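Local structure of aldo-keto reductase family 1 member C1 (Caenorhabditis elegans, 1QWK) at residues Met115-Phe119 and Phe303-Glu309; His172-Leu178 and Ile196-Ala202; Thr37-Tyr43 and Ile270-Phe274. The protein is an aldo-keto reductase family member that probably uses NADPH to reduce carbonyl groups such as those of aldoses. One frame throughout, in Å; residues are numbered along the deposited sequence.

Interaction 1: residues Met115-Phe119 and Phe303-Glu309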
ATOM      1  N   MET A 115       9.066   7.103   1.848  1.00 15.95           N
ATOM      2  CA  MET A 115       9.342   7.531   3.221  1.00 15.35           C
ATOM      3  C   MET A 115       9.496   9.047   3.186  1.00 15.08           C
ATOM      4  O   MET A 115       9.534   9.652   2.116  1.00 15.57           O
ATOM      5  CB  MET A 115      10.669   6.944   3.722  1.00 16.17           C
ATOM      6  CG  MET A 115      10.759   5.422   3.759  1.00 17.45           C
ATOM      7  SD  MET A 115       9.854   4.714   5.161  1.00 18.39           S
ATOM      8  CE  MET A 115       9.486   3.072   4.510  1.00 18.37           C
ATOM      9  N   PRO A 116       9.563   9.682   4.362  1.00 15.08           N
ATOM     10  CA  PRO A 116       9.730  11.138   4.420  1.00 16.36           C
ATOM     11  C   PRO A 116      11.201  11.508   4.641  1.00 16.50           C
ATOM     12  O   PRO A 116      11.582  12.675   4.527  1.00 18.47           O
ATOM     13  CB  PRO A 116       8.869  11.527   5.615  1.00 16.91           C
ATOM     14  CG  PRO A 116       9.084  10.365   6.542  1.00 16.33           C
ATOM     15  CD  PRO A 116       8.989   9.167   5.623  1.00 15.50           C
ATOM     16  N   ALA A 117      12.019  10.499   4.935  1.00 17.91           N
ATOM     17  CA  ALA A 117      13.441  10.686   5.232  1.00 16.75           C
ATOM     18  C   ALA A 117      14.432  10.326   4.127  1.00 16.74           C
ATOM     19  O   ALA A 117      14.520   9.168   3.721  1.00 17.81           O
ATOM     20  CB  ALA A 117      13.784   9.906   6.490  1.00 16.16           C
ATOM     21  N   ALA A 118      15.194  11.318   3.667  1.00 17.60           N
ATOM     22  CA  ALA A 118      16.179  11.108   2.610  1.00 17.56           C
ATOM     23  C   ALA A 118      17.507  10.560   3.143  1.00 17.68           C
ATOM     24  O   ALA A 118      17.942  10.905   4.241  1.00 15.96           O
ATOM     25  CB  ALA A 118      16.422  12.420   1.857  1.00 17.31           C
ATOM     26  N   PHE A 119      18.138   9.710   2.337  1.00 16.67           N
ATOM     27  CA  PHE A 119      19.422   9.084   2.664  1.00 17.57           C
ATOM     28  C   PHE A 119      20.309   9.103   1.424  1.00 18.84           C
ATOM     29  O   PHE A 119      19.846   9.408   0.323  1.00 19.88           O
ATOM     30  CB  PHE A 119      19.228   7.615   3.069  1.00 17.16           C
ATOM     31  CG  PHE A 119      18.713   7.412   4.469  1.00 17.63           C
ATOM     32  CD1 PHE A 119      19.554   6.920   5.466  1.00 19.28           C
ATOM     33  CD2 PHE A 119      17.384   7.653   4.782  1.00 17.40           C
ATOM     34  CE1 PHE A 119      19.071   6.674   6.752  1.00 18.92           C
ATOM     35  CE2 PHE A 119      16.893   7.411   6.064  1.00 17.92           C
ATOM     36  CZ  PHE A 119      17.738   6.917   7.047  1.00 18.84           C
ATOM     37  N   PHE A 303      14.927   2.253  10.651  1.00 18.02           N
ATOM     38  CA  PHE A 303      16.145   2.749  10.028  1.00 19.09           C
ATOM     39  C   PHE A 303      16.073   4.282  10.001  1.00 18.67           C
ATOM     40  O   PHE A 303      17.084   4.952   9.789  1.00 19.93           O
ATOM     41  CB  PHE A 303      16.291   2.194   8.603  1.00 20.27           C
ATOM     42  CG  PHE A 303      15.175   2.587   7.673  1.00 22.06           C
ATOM     43  CD1 PHE A 303      15.199   3.809   7.007  1.00 23.11           C
ATOM     44  CD2 PHE A 303      14.103   1.726   7.452  1.00 22.20           C
ATOM     45  CE1 PHE A 303      14.169   4.170   6.139  1.00 23.53           C
ATOM     46  CE2 PHE A 303      13.067   2.079   6.586  1.00 22.32           C
ATOM     47  CZ  PHE A 303      13.101   3.300   5.927  1.00 22.68           C
ATOM     48  N   MET A 304      14.879   4.833  10.216  1.00 18.45           N
ATOM     49  CA  MET A 304      14.698   6.286  10.234  1.00 18.44           C
ATOM     50  C   MET A 304      15.093   6.901  11.572  1.00 20.46           C
ATOM     51  O   MET A 304      15.158   8.118  11.696  1.00 18.60           O
ATOM     52  CB  MET A 304      13.241   6.676   9.949  1.00 19.13           C
ATOM     53  CG  MET A 304      12.786   6.529   8.501  1.00 20.59           C
ATOM     54  SD  MET A 304      11.251   7.459   8.161  1.00 19.77           S
ATOM     55  CE  MET A 304      10.039   6.524   9.109  1.00 22.17           C
ATOM     56  N   THR A 305      15.336   6.062  12.574  1.00 20.59           N
ATOM     57  CA  THR A 305      15.717   6.540  13.902  1.00 21.17           C
ATOM     58  C   THR A 305      16.878   7.542  13.845  1.00 21.39           C
ATOM     59  O   THR A 305      17.927   7.252  13.274  1.00 21.77           O
ATOM     60  CB  THR A 305      16.127   5.355  14.812  1.00 21.08           C
ATOM     61  OG1 THR A 305      15.067   4.394  14.844  1.00 22.05           O
ATOM     62  CG2 THR A 305      16.403   5.836  16.235  1.00 22.88           C
ATOM     63  N   GLY A 306      16.681   8.719  14.435  1.00 21.62           N
ATOM     64  CA  GLY A 306      17.731   9.722  14.442  1.00 21.43           C
ATOM     65  C   GLY A 306      17.687  10.711  13.295  1.00 21.78           C
ATOM     66  O   GLY A 306      18.343  11.752  13.333  1.00 22.48           O
ATOM     67  N   HIS A 307      16.913  10.391  12.266  1.00 19.95           N
ATOM     68  CA  HIS A 307      16.795  11.266  11.112  1.00 20.49           C
ATOM     69  C   HIS A 307      15.868  12.414  11.495  1.00 19.72           C
ATOM     70  O   HIS A 307      14.851  12.201  12.154  1.00 20.34           O
ATOM     71  CB  HIS A 307      16.218  10.478   9.930  1.00 19.76           C
ATOM     72  CG  HIS A 307      16.325  11.186   8.617  1.00 17.89           C
ATOM     73  ND1 HIS A 307      15.609  12.324   8.321  1.00 16.69           N
ATOM     74  CD2 HIS A 307      17.060  10.906   7.514  1.00 17.45           C
ATOM     75  CE1 HIS A 307      15.893  12.715   7.090  1.00 16.47           C
ATOM     76  NE2 HIS A 307      16.772  11.869   6.579  1.00 16.74           N
ATOM     77  N   PRO A 308      16.211  13.649  11.095  1.00 20.61           N
ATOM     78  CA  PRO A 308      15.364  14.799  11.428  1.00 20.41           C
ATOM     79  C   PRO A 308      13.922  14.693  10.931  1.00 20.64           C
ATOM     80  O   PRO A 308      13.026  15.335  11.477  1.00 21.11           O
ATOM     81  CB  PRO A 308      16.127  15.985  10.828  1.00 21.87           C
ATOM     82  CG  PRO A 308      16.909  15.372   9.705  1.00 22.59           C
ATOM     83  CD  PRO A 308      17.374  14.059  10.287  1.00 20.45           C
ATOM     84  N   GLU A 309      13.690  13.886   9.899  1.00 18.83           N
ATOM     85  CA  GLU A 309      12.332  13.713   9.395  1.00 19.09           C
ATOM     86  C   GLU A 309      11.767  12.322   9.712  1.00 18.54           C
ATOM     87  O   GLU A 309      10.957  11.779   8.959  1.00 18.68           O
ATOM     88  CB  GLU A 309      12.277  13.986   7.884  1.00 19.36           C
ATOM     89  CG  GLU A 309      12.555  15.451   7.506  1.00 17.90           C
ATOM     90  CD  GLU A 309      11.384  16.391   7.775  1.00 19.77           C
ATOM     91  OE1 GLU A 309      10.448  16.022   8.522  1.00 17.86           O
ATOM     92  OE2 GLU A 309      11.397  17.527   7.241  1.00 20.39           O
TER

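Interaction 2: residues His172-Leu178 and Ile196-Ala202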
ATOM      1  N   HIS A 172      -2.362  13.724  -2.950  1.00 15.96           N
ATOM      2  CA  HIS A 172      -3.553  12.983  -3.380  1.00 16.68           C
ATOM      3  C   HIS A 172      -3.804  11.688  -2.616  1.00 14.86           C
ATOM      4  O   HIS A 172      -4.943  11.223  -2.534  1.00 15.12           O
ATOM      5  CB  HIS A 172      -3.466  12.630  -4.876  1.00 15.96           C
ATOM      6  CG  HIS A 172      -3.211  13.805  -5.774  1.00 17.33           C
ATOM      7  ND1 HIS A 172      -4.046  14.902  -5.831  1.00 19.06           N
ATOM      8  CD2 HIS A 172      -2.226  14.036  -6.672  1.00 15.42           C
ATOM      9  CE1 HIS A 172      -3.586  15.756  -6.727  1.00 14.87           C
ATOM     10  NE2 HIS A 172      -2.482  15.255  -7.253  1.00 19.48           N
ATOM     11  N   ASN A 173      -2.744  11.104  -2.066  1.00 15.19           N
ATOM     12  CA  ASN A 173      -2.864   9.833  -1.356  1.00 15.35           C
ATOM     13  C   ASN A 173      -1.801   9.657  -0.273  1.00 15.47           C
ATOM     14  O   ASN A 173      -0.700  10.203  -0.371  1.00 15.09           O
ATOM     15  CB  ASN A 173      -2.780   8.687  -2.382  1.00 16.03           C
ATOM     16  CG  ASN A 173      -2.679   7.302  -1.742  1.00 15.19           C
ATOM     17  OD1 ASN A 173      -1.586   6.742  -1.595  1.00 16.38           O
ATOM     18  ND2 ASN A 173      -3.822   6.740  -1.374  1.00 14.54           N
ATOM     19  N   SER A 174      -2.156   8.911   0.768  1.00 15.75           N
ATOM     20  CA  SER A 174      -1.252   8.594   1.868  1.00 16.50           C
ATOM     21  C   SER A 174      -1.364   7.089   2.082  1.00 15.33           C
ATOM     22  O   SER A 174      -2.452   6.571   2.334  1.00 15.31           O
ATOM     23  CB  SER A 174      -1.663   9.322   3.151  1.00 17.61           C
ATOM     24  OG  SER A 174      -0.956   8.793   4.269  1.00 18.16           O
ATOM     25  N   GLN A 175      -0.241   6.390   1.956  1.00 14.68           N
ATOM     26  CA  GLN A 175      -0.217   4.947   2.137  1.00 14.23           C
ATOM     27  C   GLN A 175       0.479   4.634   3.448  1.00 13.50           C
ATOM     28  O   GLN A 175       1.653   4.963   3.636  1.00 15.00           O
ATOM     29  CB  GLN A 175       0.519   4.259   0.982  1.00 15.06           C
ATOM     30  CG  GLN A 175       0.472   2.741   1.069  1.00 16.92           C
ATOM     31  CD  GLN A 175       1.118   2.045  -0.117  1.00 17.56           C
ATOM     32  OE1 GLN A 175       0.800   2.331  -1.279  1.00 20.18           O
ATOM     33  NE2 GLN A 175       2.011   1.110   0.170  1.00 15.50           N
ATOM     34  N   VAL A 176      -0.249   4.002   4.363  1.00 14.17           N
ATOM     35  CA  VAL A 176       0.306   3.669   5.668  1.00 14.51           C
ATOM     36  C   VAL A 176      -0.146   2.300   6.158  1.00 14.88           C
ATOM     37  O   VAL A 176      -1.055   1.687   5.596  1.00 15.69           O
ATOM     38  CB  VAL A 176      -0.131   4.703   6.736  1.00 13.83           C
ATOM     39  CG1 VAL A 176       0.379   6.091   6.375  1.00 16.54           C
ATOM     40  CG2 VAL A 176      -1.655   4.712   6.862  1.00 16.53           C
ATOM     41  N   GLU A 177       0.514   1.822   7.207  1.00 14.13           N
ATOM     42  CA  GLU A 177       0.157   0.555   7.821  1.00 15.47           C
ATOM     43  C   GLU A 177      -1.213   0.788   8.444  1.00 15.40           C
ATOM     44  O   GLU A 177      -1.398   1.741   9.194  1.00 16.71           O
ATOM     45  CB  GLU A 177       1.150   0.192   8.928  1.00 15.86           C
ATOM     46  CG  GLU A 177       0.812  -1.117   9.629  1.00 16.32           C
ATOM     47  CD  GLU A 177       1.680  -1.383  10.847  1.00 17.35           C
ATOM     48  OE1 GLU A 177       2.762  -0.768  10.958  1.00 18.30           O
ATOM     49  OE2 GLU A 177       1.279  -2.227  11.684  1.00 18.30           O
ATOM     50  N   LEU A 178      -2.177  -0.068   8.125  1.00 16.08           N
ATOM     51  CA  LEU A 178      -3.510   0.078   8.684  1.00 15.89           C
ATOM     52  C   LEU A 178      -4.243  -1.252   8.657  1.00 17.77           C
ATOM     53  O   LEU A 178      -4.425  -1.861   7.605  1.00 17.33           O
ATOM     54  CB  LEU A 178      -4.314   1.135   7.910  1.00 16.65           C
ATOM     55  CG  LEU A 178      -5.635   1.611   8.538  1.00 17.36           C
ATOM     56  CD1 LEU A 178      -6.008   2.971   7.964  1.00 18.21           C
ATOM     57  CD2 LEU A 178      -6.748   0.591   8.298  1.00 18.05           C
ATOM     58  N   ILE A 196      -7.602  13.726   1.372  1.00 18.07           N
ATOM     59  CA  ILE A 196      -6.471  12.888   0.987  1.00 16.99           C
ATOM     60  C   ILE A 196      -6.942  11.436   1.073  1.00 17.07           C
ATOM     61  O   ILE A 196      -7.437  11.008   2.116  1.00 18.99           O
ATOM     62  CB  ILE A 196      -5.276  13.079   1.952  1.00 16.22           C
ATOM     63  CG1 ILE A 196      -4.821  14.546   1.937  1.00 17.95           C
ATOM     64  CG2 ILE A 196      -4.124  12.161   1.541  1.00 18.08           C
ATOM     65  CD1 ILE A 196      -3.715  14.850   2.937  1.00 17.43           C
ATOM     66  N   SER A 197      -6.802  10.681  -0.012  1.00 16.11           N
ATOM     67  CA  SER A 197      -7.219   9.289   0.016  1.00 15.94           C
ATOM     68  C   SER A 197      -6.217   8.514   0.867  1.00 16.04           C
ATOM     69  O   SER A 197      -5.051   8.905   0.976  1.00 16.43           O
ATOM     70  CB  SER A 197      -7.291   8.702  -1.405  1.00 17.03           C
ATOM     71  OG  SER A 197      -6.009   8.609  -2.002  1.00 17.65           O
ATOM     72  N   VAL A 198      -6.682   7.442   1.498  1.00 15.97           N
ATOM     73  CA  VAL A 198      -5.824   6.621   2.339  1.00 16.00           C
ATOM     74  C   VAL A 198      -5.754   5.194   1.815  1.00 15.81           C
ATOM     75  O   VAL A 198      -6.780   4.590   1.495  1.00 16.86           O
ATOM     76  CB  VAL A 198      -6.346   6.564   3.806  1.00 16.86           C
ATOM     77  CG1 VAL A 198      -5.421   5.686   4.660  1.00 16.62           C
ATOM     78  CG2 VAL A 198      -6.436   7.966   4.382  1.00 20.13           C
ATOM     79  N   THR A 199      -4.537   4.673   1.710  1.00 13.37           N
ATOM     80  CA  THR A 199      -4.322   3.305   1.266  1.00 15.27           C
ATOM     81  C   THR A 199      -3.675   2.560   2.416  1.00 16.36           C
ATOM     82  O   THR A 199      -2.677   3.007   2.991  1.00 16.46           O
ATOM     83  CB  THR A 199      -3.388   3.212   0.042  1.00 16.75           C
ATOM     84  OG1 THR A 199      -4.042   3.765  -1.106  1.00 17.02           O
ATOM     85  CG2 THR A 199      -3.031   1.755  -0.237  1.00 18.04           C
ATOM     86  N   SER A 200      -4.261   1.425   2.759  1.00 14.96           N
ATOM     87  CA  SER A 200      -3.764   0.587   3.836  1.00 15.34           C
ATOM     88  C   SER A 200      -2.862  -0.520   3.329  1.00 17.16           C
ATOM     89  O   SER A 200      -3.212  -1.207   2.368  1.00 17.10           O
ATOM     90  CB  SER A 200      -4.948  -0.069   4.556  1.00 16.92           C
ATOM     91  OG  SER A 200      -4.595  -1.355   5.058  1.00 18.08           O
ATOM     92  N   TYR A 201      -1.699  -0.685   3.950  1.00 16.99           N
ATOM     93  CA  TYR A 201      -0.852  -1.820   3.593  1.00 16.62           C
ATOM     94  C   TYR A 201      -0.840  -2.681   4.853  1.00 18.14           C
ATOM     95  O   TYR A 201      -1.217  -2.197   5.925  1.00 17.42           O
ATOM     96  CB  TYR A 201       0.561  -1.413   3.129  1.00 18.00           C
ATOM     97  CG  TYR A 201       1.520  -0.784   4.117  1.00 16.25           C
ATOM     98  CD1 TYR A 201       2.103  -1.529   5.149  1.00 17.37           C
ATOM     99  CD2 TYR A 201       1.943   0.531   3.941  1.00 16.47           C
ATOM    100  CE1 TYR A 201       3.094  -0.974   5.973  1.00 16.06           C
ATOM    101  CE2 TYR A 201       2.926   1.090   4.753  1.00 17.02           C
ATOM    102  CZ  TYR A 201       3.497   0.340   5.761  1.00 16.50           C
ATOM    103  OH  TYR A 201       4.481   0.903   6.549  1.00 15.87           O
ATOM    104  N   ALA A 202      -0.448  -3.946   4.722  1.00 16.84           N
ATOM    105  CA  ALA A 202      -0.445  -4.888   5.845  1.00 17.36           C
ATOM    106  C   ALA A 202      -1.868  -4.995   6.395  1.00 18.48           C
ATOM    107  O   ALA A 202      -2.083  -5.131   7.601  1.00 17.24           O
ATOM    108  CB  ALA A 202       0.514  -4.420   6.940  1.00 17.87           C
TER
HETATM  109  O   HOH W   1      -1.246   3.996  -2.251  1.00 16.58           O

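Interaction 3: residues Thr37-Tyr43 and Ile270-Phe274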
ATOM      1  N   THR A  37      -2.303 -13.302 -12.519  1.00 22.43           N
ATOM      2  CA  THR A  37      -3.401 -13.965 -11.825  1.00 23.08           C
ATOM      3  C   THR A  37      -4.367 -12.925 -11.268  1.00 22.71           C
ATOM      4  O   THR A  37      -5.589 -13.063 -11.381  1.00 22.12           O
ATOM      5  CB  THR A  37      -2.885 -14.830 -10.658  1.00 23.51           C
ATOM      6  OG1 THR A  37      -2.032 -15.865 -11.169  1.00 26.16           O
ATOM      7  CG2 THR A  37      -4.049 -15.464  -9.914  1.00 24.74           C
ATOM      8  N   ALA A  38      -3.811 -11.875 -10.673  1.00 21.27           N
ATOM      9  CA  ALA A  38      -4.617 -10.815 -10.082  1.00 20.37           C
ATOM     10  C   ALA A  38      -5.447 -10.085 -11.131  1.00 20.16           C
ATOM     11  O   ALA A  38      -6.648  -9.872 -10.950  1.00 20.23           O
ATOM     12  CB  ALA A  38      -3.716  -9.825  -9.346  1.00 20.83           C
ATOM     13  N   VAL A  39      -4.811  -9.692 -12.227  1.00 20.07           N
ATOM     14  CA  VAL A  39      -5.527  -8.978 -13.276  1.00 21.69           C
ATOM     15  C   VAL A  39      -6.622  -9.845 -13.892  1.00 21.38           C
ATOM     16  O   VAL A  39      -7.725  -9.366 -14.153  1.00 20.88           O
ATOM     17  CB  VAL A  39      -4.558  -8.486 -14.376  1.00 22.07           C
ATOM     18  CG1 VAL A  39      -5.341  -7.858 -15.527  1.00 22.68           C
ATOM     19  CG2 VAL A  39      -3.597  -7.463 -13.792  1.00 22.35           C
ATOM     20  N   LYS A  40      -6.332 -11.121 -14.122  1.00 24.13           N
ATOM     21  CA  LYS A  40      -7.343 -11.999 -14.699  1.00 24.23           C
ATOM     22  C   LYS A  40      -8.485 -12.221 -13.711  1.00 24.84           C
ATOM     23  O   LYS A  40      -9.608 -12.532 -14.111  1.00 27.53           O
ATOM     24  CB  LYS A  40      -6.723 -13.338 -15.099  1.00 26.56           C
ATOM     25  CG  LYS A  40      -5.740 -13.238 -16.249  1.00 28.45           C
ATOM     26  CD  LYS A  40      -5.047 -14.566 -16.478  1.00 33.02           C
ATOM     27  CE  LYS A  40      -4.032 -14.478 -17.603  1.00 35.95           C
ATOM     28  NZ  LYS A  40      -3.320 -15.772 -17.789  1.00 39.22           N
ATOM     29  N   ALA A  41      -8.200 -12.054 -12.421  1.00 23.15           N
ATOM     30  CA  ALA A  41      -9.212 -12.229 -11.380  1.00 23.57           C
ATOM     31  C   ALA A  41     -10.092 -10.992 -11.217  1.00 23.18           C
ATOM     32  O   ALA A  41     -11.211 -11.083 -10.706  1.00 24.51           O
ATOM     33  CB  ALA A  41      -8.544 -12.567 -10.051  1.00 23.58           C
ATOM     34  N   GLY A  42      -9.590  -9.836 -11.645  1.00 22.00           N
ATOM     35  CA  GLY A  42     -10.370  -8.616 -11.530  1.00 21.05           C
ATOM     36  C   GLY A  42      -9.617  -7.431 -10.955  1.00 19.74           C
ATOM     37  O   GLY A  42     -10.109  -6.304 -11.009  1.00 20.83           O
ATOM     38  N   TYR A  43      -8.435  -7.677 -10.396  1.00 20.17           N
ATOM     39  CA  TYR A  43      -7.632  -6.593  -9.824  1.00 18.72           C
ATOM     40  C   TYR A  43      -7.253  -5.614 -10.921  1.00 18.06           C
ATOM     41  O   TYR A  43      -6.863  -6.027 -12.010  1.00 18.90           O
ATOM     42  CB  TYR A  43      -6.339  -7.136  -9.220  1.00 17.50           C
ATOM     43  CG  TYR A  43      -6.485  -7.873  -7.915  1.00 19.20           C
ATOM     44  CD1 TYR A  43      -6.068  -7.289  -6.718  1.00 20.23           C
ATOM     45  CD2 TYR A  43      -6.952  -9.183  -7.880  1.00 17.97           C
ATOM     46  CE1 TYR A  43      -6.103  -7.997  -5.523  1.00 20.51           C
ATOM     47  CE2 TYR A  43      -6.993  -9.899  -6.685  1.00 20.18           C
ATOM     48  CZ  TYR A  43      -6.561  -9.303  -5.515  1.00 20.77           C
ATOM     49  OH  TYR A  43      -6.547 -10.024  -4.342  1.00 22.32           O
ATOM     50  N   ILE A 270      -4.827 -14.835  -3.631  1.00 24.05           N
ATOM     51  CA  ILE A 270      -5.066 -13.651  -4.451  1.00 23.39           C
ATOM     52  C   ILE A 270      -6.539 -13.639  -4.857  1.00 23.38           C
ATOM     53  O   ILE A 270      -7.188 -12.595  -4.855  1.00 22.68           O
ATOM     54  CB  ILE A 270      -4.174 -13.648  -5.722  1.00 22.36           C
ATOM     55  CG1 ILE A 270      -2.708 -13.439  -5.321  1.00 23.78           C
ATOM     56  CG2 ILE A 270      -4.631 -12.549  -6.688  1.00 22.15           C
ATOM     57  CD1 ILE A 270      -1.722 -13.526  -6.468  1.00 24.73           C
ATOM     58  N   LYS A 271      -7.070 -14.809  -5.197  1.00 24.02           N
ATOM     59  CA  LYS A 271      -8.469 -14.904  -5.591  1.00 24.69           C
ATOM     60  C   LYS A 271      -9.381 -14.702  -4.388  1.00 24.47           C
ATOM     61  O   LYS A 271     -10.414 -14.042  -4.488  1.00 25.66           O
ATOM     62  CB  LYS A 271      -8.752 -16.264  -6.232  1.00 26.16           C
ATOM     63  CG  LYS A 271      -8.104 -16.456  -7.597  1.00 29.35           C
ATOM     64  CD  LYS A 271      -8.436 -17.830  -8.154  1.00 33.13           C
ATOM     65  CE  LYS A 271      -7.833 -18.051  -9.529  1.00 34.57           C
ATOM     66  NZ  LYS A 271      -8.121 -19.432 -10.014  1.00 36.25           N
ATOM     67  N   GLU A 272      -8.988 -15.264  -3.249  1.00 25.53           N
ATOM     68  CA  GLU A 272      -9.770 -15.144  -2.022  1.00 25.48           C
ATOM     69  C   GLU A 272      -9.904 -13.690  -1.573  1.00 23.59           C
ATOM     70  O   GLU A 272     -10.993 -13.242  -1.230  1.00 22.58           O
ATOM     71  CB  GLU A 272      -9.113 -15.950  -0.898  1.00 28.27           C
ATOM     72  CG  GLU A 272      -9.937 -16.009   0.390  1.00 31.98           C
ATOM     73  CD  GLU A 272      -9.126 -16.480   1.588  1.00 33.53           C
ATOM     74  OE1 GLU A 272      -8.305 -17.407   1.427  1.00 36.35           O
ATOM     75  OE2 GLU A 272      -9.321 -15.932   2.694  1.00 31.30           O
ATOM     76  N   ASN A 273      -8.792 -12.960  -1.577  1.00 23.39           N
ATOM     77  CA  ASN A 273      -8.798 -11.571  -1.139  1.00 22.36           C
ATOM     78  C   ASN A 273      -9.662 -10.647  -1.999  1.00 23.05           C
ATOM     79  O   ASN A 273     -10.059  -9.577  -1.546  1.00 21.67           O
ATOM     80  CB  ASN A 273      -7.370 -11.018  -1.082  1.00 22.94           C
ATOM     81  CG  ASN A 273      -6.488 -11.758  -0.084  1.00 22.60           C
ATOM     82  OD1 ASN A 273      -6.973 -12.327   0.892  1.00 24.34           O
ATOM     83  ND2 ASN A 273      -5.180 -11.734  -0.318  1.00 23.14           N
ATOM     84  N   PHE A 274      -9.952 -11.054  -3.232  1.00 21.54           N
ATOM     85  CA  PHE A 274     -10.763 -10.227  -4.126  1.00 22.05           C
ATOM     86  C   PHE A 274     -12.258 -10.397  -3.880  1.00 21.39           C
ATOM     87  O   PHE A 274     -13.065  -9.555  -4.285  1.00 21.44           O
ATOM     88  CB  PHE A 274     -10.454 -10.568  -5.591  1.00 23.07           C
ATOM     89  CG  PHE A 274     -11.003  -9.570  -6.576  1.00 23.93           C
ATOM     90  CD1 PHE A 274     -10.435  -8.301  -6.687  1.00 23.64           C
ATOM     91  CD2 PHE A 274     -12.090  -9.891  -7.384  1.00 24.29           C
ATOM     92  CE1 PHE A 274     -10.939  -7.363  -7.586  1.00 25.87           C
ATOM     93  CE2 PHE A 274     -12.606  -8.960  -8.289  1.00 25.03           C
ATOM     94  CZ  PHE A 274     -12.026  -7.691  -8.389  1.00 26.12           C
TER
HETATM   95  O   HOH W   2      -3.971 -10.484  -2.852  1.00 27.35           O

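Interaction 1: residues Met115-Phe119 and Phe303-Glu309
The imidazole of His307 lies flat on the methyl group of Ala117, whose CB stands 3.4 Å from the centroid of the His307 ring and almost exactly on its normal, a CH-pi contact over the middle of one face. Two bonds close to the ring plane fix its rotation. His307 NE2 donates to Ala118 O at 2.8 Å, bent to 144°, and has a second, weak acceptor in Ile127 O; ND1 of His307 receives the backbone N-H of Glu309 at 2.9 Å. A donor at NE2 and an acceptor at ND1 are consistent with a neutral imidazole. With CG set opposite the backbone N (chi1 -167°), the ring reaches over the 115-119 backbone.

Residues 115-119 follow barrel strand 110-113, and residues 303-309 belong to the C-terminal tail beyond helix 283-289. In aldo-keto reductases such a tail borders the substrate pocket of the TIM barrel, and Met115 here adjoins His114, a predicted substrate-binding residue.

The outer end of Phe119 abuts the 303-309 backbone: its CZ lies 3.4 Å from Phe303 O, with the oxygen near the plane of the Phe119 ring. The Phe303 ring turns an edge toward the face of Phe119, an offset edge-to-face pair with planes at 61° and centroids 6.0 Å apart. At its far end Phe303 CZ touches Met115 SD at 3.6 Å, a Met-aromatic contact in which the sulfur approaches obliquely. Met304 reaches in with its chain extended as far as SD, which rests 3.8 Å from Pro116 CD and 3.9 Å from Ala117 CB.

Interaction 2: residues His172-Leu178 and Ile196-Ala202
From Ser197 N, donating to His172 O, to Leu178 N, donating to Tyr201 O, backbone bonds join neighbouring parallel strands of the TIM barrel, the two strands of a beta-alpha-beta unit whose crossover contains helix 185-193. The strand segments 173-177 and 197-201 run 4.7 Å apart at 23°. Carbonyls of Ser174, Val176, Ser197 and Thr199 also accept amide protons across the pair, Val176 N meeting Thr199 O at 3.0 Å almost head-on.

Polar side chains add a second layer on the barrel-interior face. The amide of Asn173 gives both its hydrogens across the contact: ND2 donates to Ser197 OG at 2.9 Å, in the amide plane, and to Thr199 OG1 at 3.0 Å. A water donates to Asn173 OD1 and accepts from Thr199 OG1, which holds the amide at both its ends; Ser197 OG in turn donates a hydrogen bond to His172 O.

Apolar contact is modest, and on the outer face Val176 and Val198 turn to helix 185-193. On the inner face, the Tyr201 ring lies over the Val176-Glu177 peptide, with Glu177 N 3.5 Å from its CE2; its hydroxyl is bonded to Asn154 and Gln301. This tyrosine probably corresponds to the one that stacks on nicotinamide in relatives, and nearby Gln175 adjoins Lys81, predicted to lower the pKa of the active-site tyrosine. At the strand ends Ser200 OG donates to Leu178 O at 2.6 Å.

Interaction 3: residues Thr37-Tyr43 and Ile270-Phe274
Tyr43 OH is held by two partners: it donates to Ile270 O at 2.7 Å, on a lone pair in the carbonyl plane, and accepts from a water at 3.0 Å. The same water accepts from Asn273 ND2, so the phenol is tied to helix 267-274 both directly and through solvent. Helix 28-41 follows the first strand of the TIM barrel sheet and helix 267-274 follows the last, so their contact joins the outer layer where the barrel closes. The segments 37-41 and 270-274 cross at -36°, with axes 9.8 Å apart.

Phe274 N bonds to Lys271 O, three residues back, while the carbonyl of Ile270 takes the phenol proton from the other helix. That oxygen sits at the edge of the Tyr43 ring, near its plane. Ile270 CG2 comes obliquely at the rim, 3.5 Å from Tyr43 CE2, from the side of the ring opposite Phe274. This methyl also reaches Ala38 CB at 3.9 Å. Over one face of the Tyr43 ring comes Phe274 CD1, and the two rings meet obliquely, planes 36° apart. A phenylalanine in place of Tyr43 would probably leave Ile270 O without this donor and break the water bridge to Asn273.

Helix 28-41 ends in a Schellman motif, in which Tyr43 N bonds to Ala38 O and Gly42 N to Val39 O, with positive phi at Gly42. With chi1 at -167°, Phe274 lays its ring against the backbone at this glycine, its CZ 3.5 Å from Gly42 C and its CE2 3.5 Å from Ala41 O.

In the fold
The centre of interaction 2 lies about 6 Å from the centre of the chain, in the core, and those of interactions 1 and 3 about 19 and 16 Å from it, on opposite sides. No element is shared among the three. Chemistry follows place: the parallel strands of interaction 2 are joined by a ladder of backbone bonds, with polar side chains inside the barrel; interaction 3 pairs the helices that follow the first and last barrel strands around a tyrosine hydroxyl and apolar packing, and is only partly buried; interaction 1, though far out, is a buried loop-on-loop contact of aromatic, sulfur and imidazole groups. Interactions 1 and 2 flank predicted active-site residues, whereas interaction 3 lies away from them.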